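Local coordinates for SusD-like protein BACOVA_02651 (Bacteroides ovatus, PDB 5E75) that binds polysaccharide at the cell surface and probably captures xyloglucan before its transport into the periplasm for degradation, at residues R114-A118 against F157-L162; Y121-L125 against V154-I158; T107-E112 against Y164-L169; V83-S88 against I134-Q138. All coordinates share one frame; numbering follows the deposited sequence.

Overall arrangement
Interactions 1, 2 and 3 are successive levels of one antiparallel pair, helix 103-125 against helix 151-168. Interaction 1 is the middle level, its centre about 8 Å from that of interaction 2 and about 10 Å from that of interaction 3, and it shares Phe157 and Ile158 with interaction 2. Interaction 4 joins helix 70-95 to the segment 134-138 and lies with its centre about 12 Å from that of interaction 1, to which it is tied by Arg117 NH1 and Asn87 OD1, 2.7 Å apart, a probable hydrogen bond. The side chain of Phe155, in interaction 2, is about 7 Å from a bound magnesium ion, too far to be a ligand.

Interaction 1: residues R114-A118 against F157-L162; sequences RLMRA and FIINDL
Ala118 presses its CB against the helix at 157-162, 3.7 Å from Leu162 CG and within van der Waals range of Asp161 CB and Ile158 CG2. One turn earlier Leu115, whose CG stands anti to the backbone N (chi1 174°), brings its CD1 to 3.6 Å from Leu162 CD2. The small alanine lets the backbones come close: the Ala118 and Ile158 CA atoms are 4.6 Å apart. The segment axes approach to 8.3 Å, with an angle of 155° between their directions, so this is an antiparallel helix pair of the kind that builds the TPR-type helical part of SusD-family proteins. Helix 180-195 packs on Ile158 and Leu162.

Outward from this centre, Phe157 brings the CE1 and CZ side of its ring to Arg117, with CZ lying over one face of the guanidinium near its rim. Beyond it, Asp161 gathers two arginines in a salt-bridge network. Arg117 meets it side-on and nearly coplanar: NE donates to OD2 at 2.8 Å, and NH2 donates to OD1 at 2.7 Å in an almost straight bond (179°). Arg114 instead stands its guanidinium almost perpendicular to the carboxylate and directs both NE and NH2 at OD1, the NE bond being 2.7 Å and arriving from above the carboxylate plane. OD1 thus accepts three N-H groups, and this buried carboxylate is probably held ionised by the two positive charges. A bend at chi3 in each arginine turns its NE edge to the acid. Arg114 NH2 also forms a salt bridge with Glu519, the C-terminal residue.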
loop_
_atom_site.group_PDB
_atom_site.type_symbol
_atom_site.label_atom_id
_atom_site.label_comp_id
_atom_site.label_asym_id
_atom_site.label_seq_id
_atom_site.Cartn_x
_atom_site.Cartn_y
_atom_site.Cartn_z
ATOM N N ARG A 114 -14.669 -5.957 11.145
ATOM C CA ARG A 114 -15.294 -5.512 9.908
ATOM C C ARG A 114 -14.411 -4.498 9.163
ATOM O O ARG A 114 -14.379 -4.489 7.931
ATOM C CB ARG A 114 -16.691 -4.954 10.176
ATOM C CG ARG A 114 -17.632 -6.030 10.692
ATOM C CD ARG A 114 -19.086 -5.580 10.769
ATOM N NE ARG A 114 -19.673 -5.410 9.445
ATOM C CZ ARG A 114 -20.957 -5.153 9.223
ATOM N NH1 ARG A 114 -21.804 -5.044 10.239
ATOM N NH2 ARG A 114 -21.393 -5.016 7.980
ATOM N N LEU A 115 -13.662 -3.677 9.889
ATOM C CA LEU A 115 -12.704 -2.773 9.244
ATOM C C LEU A 115 -11.655 -3.557 8.480
ATOM O O LEU A 115 -11.324 -3.222 7.337
ATOM C CB LEU A 115 -12.038 -1.871 10.291
ATOM C CG LEU A 115 -10.892 -0.957 9.821
ATOM C CD1 LEU A 115 -11.363 -0.032 8.721
ATOM C CD2 LEU A 115 -10.273 -0.130 10.960
ATOM N N MET A 116 -11.107 -4.595 9.099
ATOM C CA MET A 116 -10.076 -5.378 8.434
ATOM C C MET A 116 -10.648 -6.150 7.262
ATOM O O MET A 116 -10.015 -6.231 6.205
ATOM C CB MET A 116 -9.359 -6.315 9.403
ATOM C CG MET A 116 -8.564 -5.597 10.457
ATOM S SD MET A 116 -7.271 -4.587 9.748
ATOM C CE MET A 116 -6.428 -4.029 11.222
ATOM N N ARG A 117 -11.845 -6.700 7.414
ATOM C CA ARG A 117 -12.499 -7.400 6.321
ATOM C C ARG A 117 -12.721 -6.458 5.134
ATOM O O ARG A 117 -12.498 -6.835 3.975
ATOM C CB ARG A 117 -13.826 -7.988 6.815
ATOM C CG ARG A 117 -14.535 -8.882 5.805
ATOM C CD ARG A 117 -15.689 -9.640 6.415
ATOM N NE ARG A 117 -16.798 -8.793 6.783
ATOM C CZ ARG A 117 -17.864 -9.226 7.452
ATOM N NH1 ARG A 117 -17.965 -10.501 7.828
ATOM N NH2 ARG A 117 -18.836 -8.384 7.727
ATOM N N ALA A 118 -13.122 -5.229 5.423
ATOM C CA ALA A 118 -13.307 -4.222 4.391
ATOM C C ALA A 118 -12.000 -3.921 3.684
ATOM O O ALA A 118 -11.955 -3.845 2.459
ATOM C CB ALA A 118 -13.897 -2.940 4.979
ATOM N N PHE A 157 -20.431 -4.299 -0.029
ATOM C CA PHE A 157 -20.047 -5.088 1.139
ATOM C C PHE A 157 -18.992 -4.322 1.945
ATOM O O PHE A 157 -19.058 -4.230 3.172
ATOM C CB PHE A 157 -19.535 -6.445 0.637
ATOM C CG PHE A 157 -19.280 -7.456 1.712
ATOM C CD1 PHE A 157 -18.085 -7.469 2.410
ATOM C CD2 PHE A 157 -20.226 -8.422 1.997
ATOM C CE1 PHE A 157 -17.844 -8.411 3.395
ATOM C CE2 PHE A 157 -19.999 -9.368 2.972
ATOM C CZ PHE A 157 -18.804 -9.369 3.678
ATOM N N ILE A 158 -18.006 -3.775 1.242
ATOM C CA ILE A 158 -16.971 -2.956 1.860
ATOM C C ILE A 158 -17.571 -1.734 2.564
ATOM O O ILE A 158 -17.259 -1.444 3.716
ATOM C CB ILE A 158 -15.960 -2.494 0.787
ATOM C CG1 ILE A 158 -15.110 -3.662 0.273
ATOM C CG2 ILE A 158 -15.041 -1.407 1.308
ATOM C CD1 ILE A 158 -14.447 -3.394 -1.071
ATOM N N ILE A 159 -18.469 -1.038 1.872
ATOM C CA ILE A 159 -19.135 0.131 2.447
ATOM C C ILE A 159 -19.921 -0.227 3.722
ATOM O O ILE A 159 -19.854 0.483 4.741
ATOM C CB ILE A 159 -20.038 0.829 1.393
ATOM C CG1 ILE A 159 -19.180 1.527 0.333
ATOM C CG2 ILE A 159 -20.984 1.841 2.054
ATOM C CD1 ILE A 159 -19.946 1.878 -0.938
ATOM N N ASN A 160 -20.638 -1.339 3.685
ATOM C CA ASN A 160 -21.416 -1.739 4.850
ATOM C C ASN A 160 -20.512 -2.009 6.053
ATOM O O ASN A 160 -20.812 -1.604 7.183
ATOM C CB ASN A 160 -22.244 -2.995 4.553
ATOM C CG ASN A 160 -23.400 -2.740 3.601
ATOM O OD1 ASN A 160 -23.713 -1.593 3.251
ATOM N ND2 ASN A 160 -24.024 -3.826 3.150
ATOM N N ASP A 161 -19.399 -2.687 5.812
ATOM C CA ASP A 161 -18.441 -2.981 6.869
ATOM C C ASP A 161 -17.842 -1.685 7.428
ATOM O O ASP A 161 -17.737 -1.507 8.652
ATOM C CB ASP A 161 -17.295 -3.862 6.361
ATOM C CG ASP A 161 -17.605 -5.345 6.381
ATOM O OD1 ASP A 161 -18.653 -5.756 6.943
ATOM O OD2 ASP A 161 -16.791 -6.117 5.851
ATOM N N LEU A 162 -17.450 -0.777 6.542
ATOM C CA LEU A 162 -16.897 0.483 6.994
ATOM C C LEU A 162 -17.911 1.340 7.754
ATOM O O LEU A 162 -17.542 2.029 8.714
ATOM C CB LEU A 162 -16.303 1.251 5.811
ATOM C CG LEU A 162 -15.049 0.593 5.238
ATOM C CD1 LEU A 162 -14.669 1.226 3.916
ATOM C CD2 LEU A 162 -13.894 0.672 6.210
#

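Interaction 2: residues Y121-L125 against V154-I158; sequences YFYML and VFQFI
Leu125 sets its CD2 methyl squarely over the Phe155 ring, 3.5 Å from the ring centroid and only 6° off the normal, which meets the geometry of a CH-pi contact. All six ring carbons are therefore nearly equidistant from the methyl. The Leu125 and Val154 side chains slide past each other in opposite directions, Leu125 CD1 coming 4.1 Å from Val154 CB. With CG anti to the backbone N (chi1 179°), Leu125 can straddle both residues. A valine in place of Phe155 would probably leave Leu125 CD2 without its aromatic platform and open a gap beside it.

Between these groups, Ile158 extends CD1 to the helix backbone at Phe122, 3.5 Å from its N, while its CG1 lies 3.7 Å from Tyr121 CB. On the far side of Ile158 the Tyr121 and Phe157 rings meet obliquely, their centroids 5.2 Å apart and their planes at 73°, with CE2 of the tyrosine nearest CE1 of the phenylalanine.

The segment axes run antiparallel, 9.9 Å apart at their closest. Helix 180-195 packs on Phe122, Phe155 and Ile158, helix 70-95 packs on Tyr121, and the tyrosine OH bonds to Ile132 O in the following loop.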
loop_
_atom_site.group_PDB
_atom_site.type_symbol
_atom_site.label_atom_id
_atom_site.label_comp_id
_atom_site.label_asym_id
_atom_site.label_seq_id
_atom_site.Cartn_x
_atom_site.Cartn_y
_atom_site.Cartn_z
ATOM N N TYR A 121 -11.069 -6.877 1.345
ATOM C CA TYR A 121 -11.883 -6.894 0.136
ATOM C C TYR A 121 -11.554 -5.715 -0.775
ATOM O O TYR A 121 -11.585 -5.859 -1.986
ATOM C CB TYR A 121 -13.388 -6.978 0.443
ATOM C CG TYR A 121 -13.871 -8.383 0.675
ATOM C CD1 TYR A 121 -13.763 -9.339 -0.315
ATOM C CD2 TYR A 121 -14.413 -8.777 1.893
ATOM C CE1 TYR A 121 -14.182 -10.637 -0.120
ATOM C CE2 TYR A 121 -14.843 -10.077 2.094
ATOM C CZ TYR A 121 -14.729 -11.008 1.091
ATOM O OH TYR A 121 -15.151 -12.314 1.302
ATOM N N PHE A 122 -11.218 -4.557 -0.214
ATOM C CA PHE A 122 -10.883 -3.402 -1.051
ATOM C C PHE A 122 -9.571 -3.623 -1.791
ATOM O O PHE A 122 -9.441 -3.231 -2.966
ATOM C CB PHE A 122 -10.869 -2.124 -0.205
ATOM C CG PHE A 122 -10.776 -0.818 -0.996
ATOM C CD1 PHE A 122 -11.463 -0.603 -2.185
ATOM C CD2 PHE A 122 -10.035 0.220 -0.487
ATOM C CE1 PHE A 122 -11.362 0.617 -2.839
ATOM C CE2 PHE A 122 -9.941 1.439 -1.145
ATOM C CZ PHE A 122 -10.601 1.627 -2.305
ATOM N N TYR A 123 -8.586 -4.270 -1.166
ATOM C CA TYR A 123 -7.397 -4.675 -1.906
ATOM C C TYR A 123 -7.760 -5.672 -3.014
ATOM O O TYR A 123 -7.357 -5.518 -4.177
ATOM C CB TYR A 123 -6.362 -5.304 -0.983
ATOM C CG TYR A 123 -5.598 -4.349 -0.077
ATOM C CD1 TYR A 123 -4.944 -3.232 -0.575
ATOM C CD2 TYR A 123 -5.501 -4.607 1.289
ATOM C CE1 TYR A 123 -4.240 -2.403 0.254
ATOM C CE2 TYR A 123 -4.787 -3.781 2.134
ATOM C CZ TYR A 123 -4.147 -2.676 1.608
ATOM O OH TYR A 123 -3.423 -1.816 2.425
ATOM N N MET A 124 -8.519 -6.712 -2.669
ATOM C CA MET A 124 -8.866 -7.744 -3.657
ATOM C C MET A 124 -9.621 -7.192 -4.858
ATOM O O MET A 124 -9.409 -7.626 -5.999
ATOM C CB MET A 124 -9.682 -8.855 -3.022
ATOM C CG MET A 124 -8.849 -9.724 -2.094
ATOM S SD MET A 124 -9.549 -11.351 -1.782
ATOM C CE MET A 124 -10.581 -10.944 -0.427
ATOM N N LEU A 125 -10.489 -6.215 -4.608
ATOM C CA LEU A 125 -11.288 -5.581 -5.650
ATOM C C LEU A 125 -10.392 -4.917 -6.705
ATOM O O LEU A 125 -10.772 -4.828 -7.873
ATOM C CB LEU A 125 -12.201 -4.552 -5.001
ATOM C CG LEU A 125 -13.127 -3.728 -5.901
ATOM C CD1 LEU A 125 -14.075 -4.614 -6.709
ATOM C CD2 LEU A 125 -13.925 -2.764 -5.073
ATOM N N VAL A 154 -19.156 -6.149 -4.227
ATOM C CA VAL A 154 -17.959 -6.075 -3.398
ATOM C C VAL A 154 -17.857 -4.663 -2.826
ATOM O O VAL A 154 -17.660 -4.491 -1.623
ATOM C CB VAL A 154 -16.694 -6.496 -4.165
ATOM C CG1 VAL A 154 -15.462 -6.397 -3.267
ATOM C CG2 VAL A 154 -16.824 -7.931 -4.660
ATOM N N PHE A 155 -18.083 -3.646 -3.664
ATOM C CA PHE A 155 -18.110 -2.281 -3.158
ATOM C C PHE A 155 -19.133 -2.096 -2.039
ATOM O O PHE A 155 -18.832 -1.491 -1.015
ATOM C CB PHE A 155 -18.439 -1.279 -4.269
ATOM C CG PHE A 155 -17.243 -0.694 -4.985
ATOM C CD1 PHE A 155 -16.351 0.143 -4.319
ATOM C CD2 PHE A 155 -17.056 -0.909 -6.332
ATOM C CE1 PHE A 155 -15.275 0.713 -4.986
ATOM C CE2 PHE A 155 -15.985 -0.341 -7.001
ATOM C CZ PHE A 155 -15.101 0.465 -6.324
ATOM N N GLN A 156 -20.355 -2.580 -2.239
ATOM C CA GLN A 156 -21.383 -2.388 -1.225
ATOM C C GLN A 156 -21.031 -3.115 0.076
ATOM O O GLN A 156 -21.273 -2.595 1.162
ATOM C CB GLN A 156 -22.742 -2.842 -1.762
ATOM C CG GLN A 156 -23.892 -2.565 -0.811
ATOM C CD GLN A 156 -24.162 -1.092 -0.673
ATOM O OE1 GLN A 156 -24.372 -0.394 -1.668
ATOM N NE2 GLN A 156 -24.129 -0.588 0.549
ATOM N N PHE A 157 -20.431 -4.299 -0.029
ATOM C CA PHE A 157 -20.047 -5.088 1.139
ATOM C C PHE A 157 -18.992 -4.322 1.945
ATOM O O PHE A 157 -19.058 -4.230 3.172
ATOM C CB PHE A 157 -19.535 -6.445 0.637
ATOM C CG PHE A 157 -19.280 -7.456 1.712
ATOM C CD1 PHE A 157 -18.085 -7.469 2.410
ATOM C CD2 PHE A 157 -20.226 -8.422 1.997
ATOM C CE1 PHE A 157 -17.844 -8.411 3.395
ATOM C CE2 PHE A 157 -19.999 -9.368 2.972
ATOM C CZ PHE A 157 -18.804 -9.369 3.678
ATOM N N ILE A 158 -18.006 -3.775 1.242
ATOM C CA ILE A 158 -16.971 -2.956 1.860
ATOM C C ILE A 158 -17.571 -1.734 2.564
ATOM O O ILE A 158 -17.259 -1.444 3.716
ATOM C CB ILE A 158 -15.960 -2.494 0.787
ATOM C CG1 ILE A 158 -15.110 -3.662 0.273
ATOM C CG2 ILE A 158 -15.041 -1.407 1.308
ATOM C CD1 ILE A 158 -14.447 -3.394 -1.071
#

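Interaction 3: residues T107-E112 against Y164-L169; sequences TKAIAE and YAVDNL
Tyr164 reaches across to the helix at 107-112 with its CG anti to the backbone N (chi1 -174°), which lays the ring alongside Ile110 and Ala111. Its CE1 is 3.5 Å from Ile110 CG2, the ring edge faces Ala111 CA, and the OH ends 3.6 Å from Thr107 CG2. One face of the ring carries the Asn168 amide, whose ND2 sits 3.2 Å above its centre. That amide is fixed by a bond within its own helix, ND2 donating to Tyr164 O at 3.0 Å, and its OD1 rests against Thr107 CB.

Ala111 fills the middle: its CB lies 3.6 Å from Leu169 CD2, and the Ala111 and Ala165 CA atoms are 4.4 Å apart. Leu169, the first residue to leave helical backbone angles, holds CG anti to its carbonyl carbon (chi1 -67°) and thereby brings CD2 against Ala111 CB and toward Glu112 CG. A water donates to both Thr107 OG1 and Asn168 O and so bridges the two segments; OG1 is itself hydrogen-bonded to Glu103 O, a turn back in its own helix.

The contact closes one end of the antiparallel pair, with the segment axes at 147°. Helix 70-95 packs on Ile110, helix 180-195 packs on Ala165, and helix 17-24 packs on Lys108 and Glu112.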
loop_
_atom_site.group_PDB
_atom_site.type_symbol
_atom_site.label_atom_id
_atom_site.label_comp_id
_atom_site.label_asym_id
_atom_site.label_seq_id
_atom_site.Cartn_x
_atom_site.Cartn_y
_atom_site.Cartn_z
ATOM N N THR A 107 -18.734 -4.363 20.570
ATOM C CA THR A 107 -18.912 -3.616 19.337
ATOM C C THR A 107 -17.592 -3.115 18.766
ATOM O O THR A 107 -17.438 -3.056 17.552
ATOM C CB THR A 107 -19.896 -2.436 19.510
ATOM O OG1 THR A 107 -19.461 -1.554 20.555
ATOM C CG2 THR A 107 -21.300 -2.949 19.841
ATOM N N LYS A 108 -16.636 -2.774 19.627
ATOM C CA LYS A 108 -15.301 -2.414 19.161
ATOM C C LYS A 108 -14.654 -3.602 18.449
ATOM O O LYS A 108 -14.034 -3.439 17.391
ATOM C CB LYS A 108 -14.446 -1.948 20.340
ATOM C CG LYS A 108 -12.992 -1.665 20.017
ATOM C CD LYS A 108 -12.344 -1.045 21.242
ATOM C CE LYS A 108 -10.842 -1.193 21.226
ATOM N NZ LYS A 108 -10.362 -2.615 21.165
ATOM N N ALA A 109 -14.792 -4.798 19.013
ATOM C CA ALA A 109 -14.194 -5.980 18.406
ATOM C C ALA A 109 -14.822 -6.300 17.050
ATOM O O ALA A 109 -14.115 -6.608 16.079
ATOM C CB ALA A 109 -14.328 -7.188 19.347
ATOM N N ILE A 110 -16.148 -6.233 16.975
ATOM C CA ILE A 110 -16.832 -6.427 15.703
ATOM C C ILE A 110 -16.390 -5.357 14.715
ATOM O O ILE A 110 -16.157 -5.652 13.538
ATOM C CB ILE A 110 -18.366 -6.418 15.869
ATOM C CG1 ILE A 110 -18.793 -7.634 16.701
ATOM C CG2 ILE A 110 -19.062 -6.455 14.510
ATOM C CD1 ILE A 110 -20.231 -7.533 17.247
ATOM N N ALA A 111 -16.263 -4.122 15.185
ATOM C CA ALA A 111 -15.855 -3.025 14.306
ATOM C C ALA A 111 -14.437 -3.212 13.767
ATOM O O ALA A 111 -14.185 -2.937 12.595
ATOM C CB ALA A 111 -15.977 -1.683 15.029
ATOM N N GLU A 112 -13.508 -3.672 14.608
ATOM C CA GLU A 112 -12.152 -3.912 14.128
ATOM C C GLU A 112 -12.149 -5.039 13.107
ATOM O O GLU A 112 -11.463 -4.944 12.081
ATOM C CB GLU A 112 -11.237 -4.248 15.296
ATOM C CG GLU A 112 -10.981 -3.082 16.226
ATOM C CD GLU A 112 -10.146 -3.500 17.416
ATOM O OE1 GLU A 112 -10.640 -4.277 18.260
ATOM O OE2 GLU A 112 -8.971 -3.113 17.487
ATOM N N TYR A 164 -20.262 0.278 9.707
ATOM C CA TYR A 164 -20.322 -0.245 11.062
ATOM C C TYR A 164 -19.109 0.231 11.848
ATOM O O TYR A 164 -19.224 0.637 13.003
ATOM C CB TYR A 164 -20.409 -1.769 11.072
ATOM C CG TYR A 164 -20.609 -2.329 12.468
ATOM C CD1 TYR A 164 -19.524 -2.545 13.325
ATOM C CD2 TYR A 164 -21.885 -2.622 12.951
ATOM C CE1 TYR A 164 -19.710 -3.031 14.614
ATOM C CE2 TYR A 164 -22.065 -3.124 14.244
ATOM C CZ TYR A 164 -20.969 -3.321 15.054
ATOM O OH TYR A 164 -21.104 -3.798 16.328
ATOM N N ALA A 165 -17.930 0.196 11.233
ATOM C CA ALA A 165 -16.725 0.601 11.934
ATOM C C ALA A 165 -16.723 2.096 12.258
ATOM O O ALA A 165 -16.270 2.497 13.327
ATOM C CB ALA A 165 -15.480 0.228 11.130
ATOM N N VAL A 166 -17.214 2.927 11.337
ATOM C CA VAL A 166 -17.323 4.353 11.616
ATOM C C VAL A 166 -18.204 4.571 12.855
ATOM O O VAL A 166 -17.891 5.399 13.711
ATOM C CB VAL A 166 -17.912 5.129 10.414
ATOM C CG1 VAL A 166 -18.322 6.582 10.808
ATOM C CG2 VAL A 166 -16.908 5.149 9.256
ATOM N N ASP A 167 -19.310 3.842 12.933
ATOM C CA ASP A 167 -20.263 4.030 14.026
ATOM C C ASP A 167 -19.840 3.413 15.352
ATOM O O ASP A 167 -20.345 3.822 16.404
ATOM C CB ASP A 167 -21.627 3.476 13.627
ATOM C CG ASP A 167 -22.285 4.283 12.528
ATOM O OD1 ASP A 167 -21.945 5.477 12.362
ATOM O OD2 ASP A 167 -23.148 3.710 11.831
ATOM N N ASN A 168 -18.935 2.442 15.331
ATOM C CA ASN A 168 -18.638 1.686 16.548
ATOM C C ASN A 168 -17.186 1.681 17.028
ATOM O O ASN A 168 -16.867 1.068 18.047
ATOM C CB ASN A 168 -19.124 0.250 16.382
ATOM C CG ASN A 168 -20.629 0.158 16.351
ATOM O OD1 ASN A 168 -21.279 0.148 17.400
ATOM N ND2 ASN A 168 -21.197 0.095 15.167
ATOM N N LEU A 169 -16.300 2.344 16.305
ATOM C CA LEU A 169 -14.969 2.607 16.832
ATOM C C LEU A 169 -14.997 3.974 17.504
ATOM O O LEU A 169 -15.826 4.816 17.182
ATOM C CB LEU A 169 -13.923 2.602 15.710
ATOM C CG LEU A 169 -13.674 1.260 15.025
ATOM C CD1 LEU A 169 -12.790 1.467 13.817
ATOM C CD2 LEU A 169 -13.051 0.240 15.985
HETATM O O HOH W 1 -18.144 0.920 20.337
#

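Interaction 4: residues V83-S88 against I134-Q138; sequences VTMANS and IEDNQ
Asn87 and Asn137 carry the direct polar contact, their amide planes 47° apart. Asn87 ND2 donates twice: to Asn137 OD1 at 3.0 Å, and to the backbone carbonyl Ile134 O at 3.1 Å. Both acceptors are met from above their carbonyl planes, although each lies close to the plane of the donating amide. In return Asn137 ND2 donates to Thr84 O at 3.0 Å in a nearly straight bond (171°). Thr84 O already receives the helical N-H of Ser88, and the two donors come from opposite faces of its plane. For both asparagines CG is anti to the carbonyl carbon (chi1 -65° in Asn87), and this turns the amides toward each other.

Two waters extend the polar contact. One accepts from Asn137 ND2 and lies 2.8 Å from Ser88 OG; the other donates to Asn87 O and, weakly, to Glu135 O.

Apolar contact is slight: Val83 CG1 lies 4.3 Å from Ile134 CB. Carbon-to-oxygen packing adds to it, with Thr84 CG2 3.6 Å from Asn137 OD1.

Asp136 provides the N-cap of helix 137-142, its OD1 accepting from Gln138 N. A leucine in place of Asn87 would probably leave Ile134 O and Asn137 OD1 without their shared donor and deprive Arg117 NH1 of its acceptor, Asn87 OD1. The chemistry implies a joint specified by amide direction: each asparagine offers an N-H to the other segment, and one partner is the other's amide oxygen.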
loop_
_atom_site.group_PDB
_atom_site.type_symbol
_atom_site.label_atom_id
_atom_site.label_comp_id
_atom_site.label_asym_id
_atom_site.label_seq_id
_atom_site.Cartn_x
_atom_site.Cartn_y
_atom_site.Cartn_z
ATOM N N VAL A 83 -10.258 -12.123 6.027
ATOM C CA VAL A 83 -11.699 -12.251 5.990
ATOM C C VAL A 83 -12.162 -13.322 6.965
ATOM O O VAL A 83 -13.080 -13.085 7.751
ATOM C CB VAL A 83 -12.197 -12.597 4.563
ATOM C CG1 VAL A 83 -13.696 -12.923 4.564
ATOM C CG2 VAL A 83 -11.863 -11.448 3.583
ATOM N N THR A 84 -11.551 -14.502 6.910
ATOM C CA THR A 84 -12.029 -15.590 7.767
ATOM C C THR A 84 -11.687 -15.340 9.232
ATOM O O THR A 84 -12.485 -15.690 10.111
ATOM C CB THR A 84 -11.548 -16.956 7.293
ATOM O OG1 THR A 84 -10.143 -16.994 7.329
ATOM C CG2 THR A 84 -12.020 -17.245 5.876
ATOM N N MET A 85 -10.546 -14.729 9.534
ATOM C CA MET A 85 -10.303 -14.333 10.934
ATOM C C MET A 85 -11.325 -13.307 11.445
ATOM O O MET A 85 -11.787 -13.378 12.593
ATOM C CB MET A 85 -8.885 -13.800 11.161
ATOM C CG MET A 85 -8.625 -13.592 12.653
ATOM S SD MET A 85 -7.009 -12.967 13.093
ATOM C CE MET A 85 -5.981 -14.284 12.509
ATOM N N ALA A 86 -11.644 -12.319 10.618
ATOM C CA ALA A 86 -12.667 -11.335 10.961
ATOM C C ALA A 86 -13.984 -12.053 11.271
ATOM O O ALA A 86 -14.658 -11.753 12.270
ATOM C CB ALA A 86 -12.855 -10.337 9.811
ATOM N N ASN A 87 -14.364 -12.986 10.404
ATOM C CA ASN A 87 -15.606 -13.733 10.612
ATOM C C ASN A 87 -15.572 -14.528 11.930
ATOM O O ASN A 87 -16.562 -14.572 12.668
ATOM C CB ASN A 87 -15.886 -14.653 9.424
ATOM C CG ASN A 87 -16.162 -13.892 8.151
ATOM O OD1 ASN A 87 -16.426 -12.686 8.177
ATOM N ND2 ASN A 87 -16.127 -14.597 7.033
ATOM N N SER A 88 -14.422 -15.109 12.237
ATOM C CA SER A 88 -14.271 -15.860 13.480
ATOM C C SER A 88 -14.390 -14.954 14.696
ATOM O O SER A 88 -15.028 -15.330 15.695
ATOM C CB SER A 88 -12.950 -16.602 13.507
ATOM O OG SER A 88 -12.949 -17.671 12.581
ATOM N N ILE A 134 -17.907 -13.411 1.743
ATOM C CA ILE A 134 -18.119 -14.426 2.783
ATOM C C ILE A 134 -18.319 -13.779 4.138
ATOM O O ILE A 134 -17.426 -13.078 4.630
ATOM C CB ILE A 134 -16.889 -15.351 2.963
ATOM C CG1 ILE A 134 -16.454 -15.962 1.646
ATOM C CG2 ILE A 134 -17.221 -16.462 3.993
ATOM C CD1 ILE A 134 -15.108 -16.618 1.726
ATOM N N GLU A 135 -19.479 -14.026 4.748
ATOM C CA GLU A 135 -19.720 -13.632 6.134
ATOM C C GLU A 135 -19.798 -14.832 7.082
ATOM O O GLU A 135 -19.670 -14.655 8.287
ATOM C CB GLU A 135 -21.022 -12.853 6.272
ATOM C CG GLU A 135 -21.058 -11.530 5.564
ATOM C CD GLU A 135 -22.404 -10.854 5.685
ATOM O OE1 GLU A 135 -22.731 -10.351 6.784
ATOM O OE2 GLU A 135 -23.145 -10.848 4.678
ATOM N N ASP A 136 -20.023 -16.027 6.529
ATOM C CA ASP A 136 -20.203 -17.249 7.325
ATOM C C ASP A 136 -19.141 -18.256 6.914
ATOM O O ASP A 136 -19.247 -18.888 5.864
ATOM C CB ASP A 136 -21.604 -17.829 7.076
ATOM C CG ASP A 136 -21.919 -19.030 7.957
ATOM O OD1 ASP A 136 -21.002 -19.569 8.598
ATOM O OD2 ASP A 136 -23.106 -19.420 8.011
ATOM N N ASN A 137 -18.123 -18.404 7.747
ATOM C CA ASN A 137 -17.047 -19.345 7.460
ATOM C C ASN A 137 -17.558 -20.772 7.275
ATOM O O ASN A 137 -16.983 -21.525 6.508
ATOM C CB ASN A 137 -16.003 -19.357 8.568
ATOM C CG ASN A 137 -15.169 -18.097 8.613
ATOM O OD1 ASN A 137 -15.124 -17.321 7.652
ATOM N ND2 ASN A 137 -14.471 -17.904 9.718
ATOM N N GLN A 138 -18.634 -21.136 7.969
ATOM C CA GLN A 138 -19.143 -22.502 7.885
ATOM C C GLN A 138 -19.691 -22.818 6.505
ATOM O O GLN A 138 -19.590 -23.955 6.043
ATOM C CB GLN A 138 -20.222 -22.754 8.935
ATOM C CG GLN A 138 -20.727 -24.215 8.950
ATOM C CD GLN A 138 -19.608 -25.221 9.193
ATOM O OE1 GLN A 138 -19.531 -26.288 8.561
ATOM N NE2 GLN A 138 -18.727 -24.878 10.081
HETATM O O HOH W 2 -19.065 -14.487 11.627
HETATM O O HOH W 3 -14.686 -19.831 12.012
#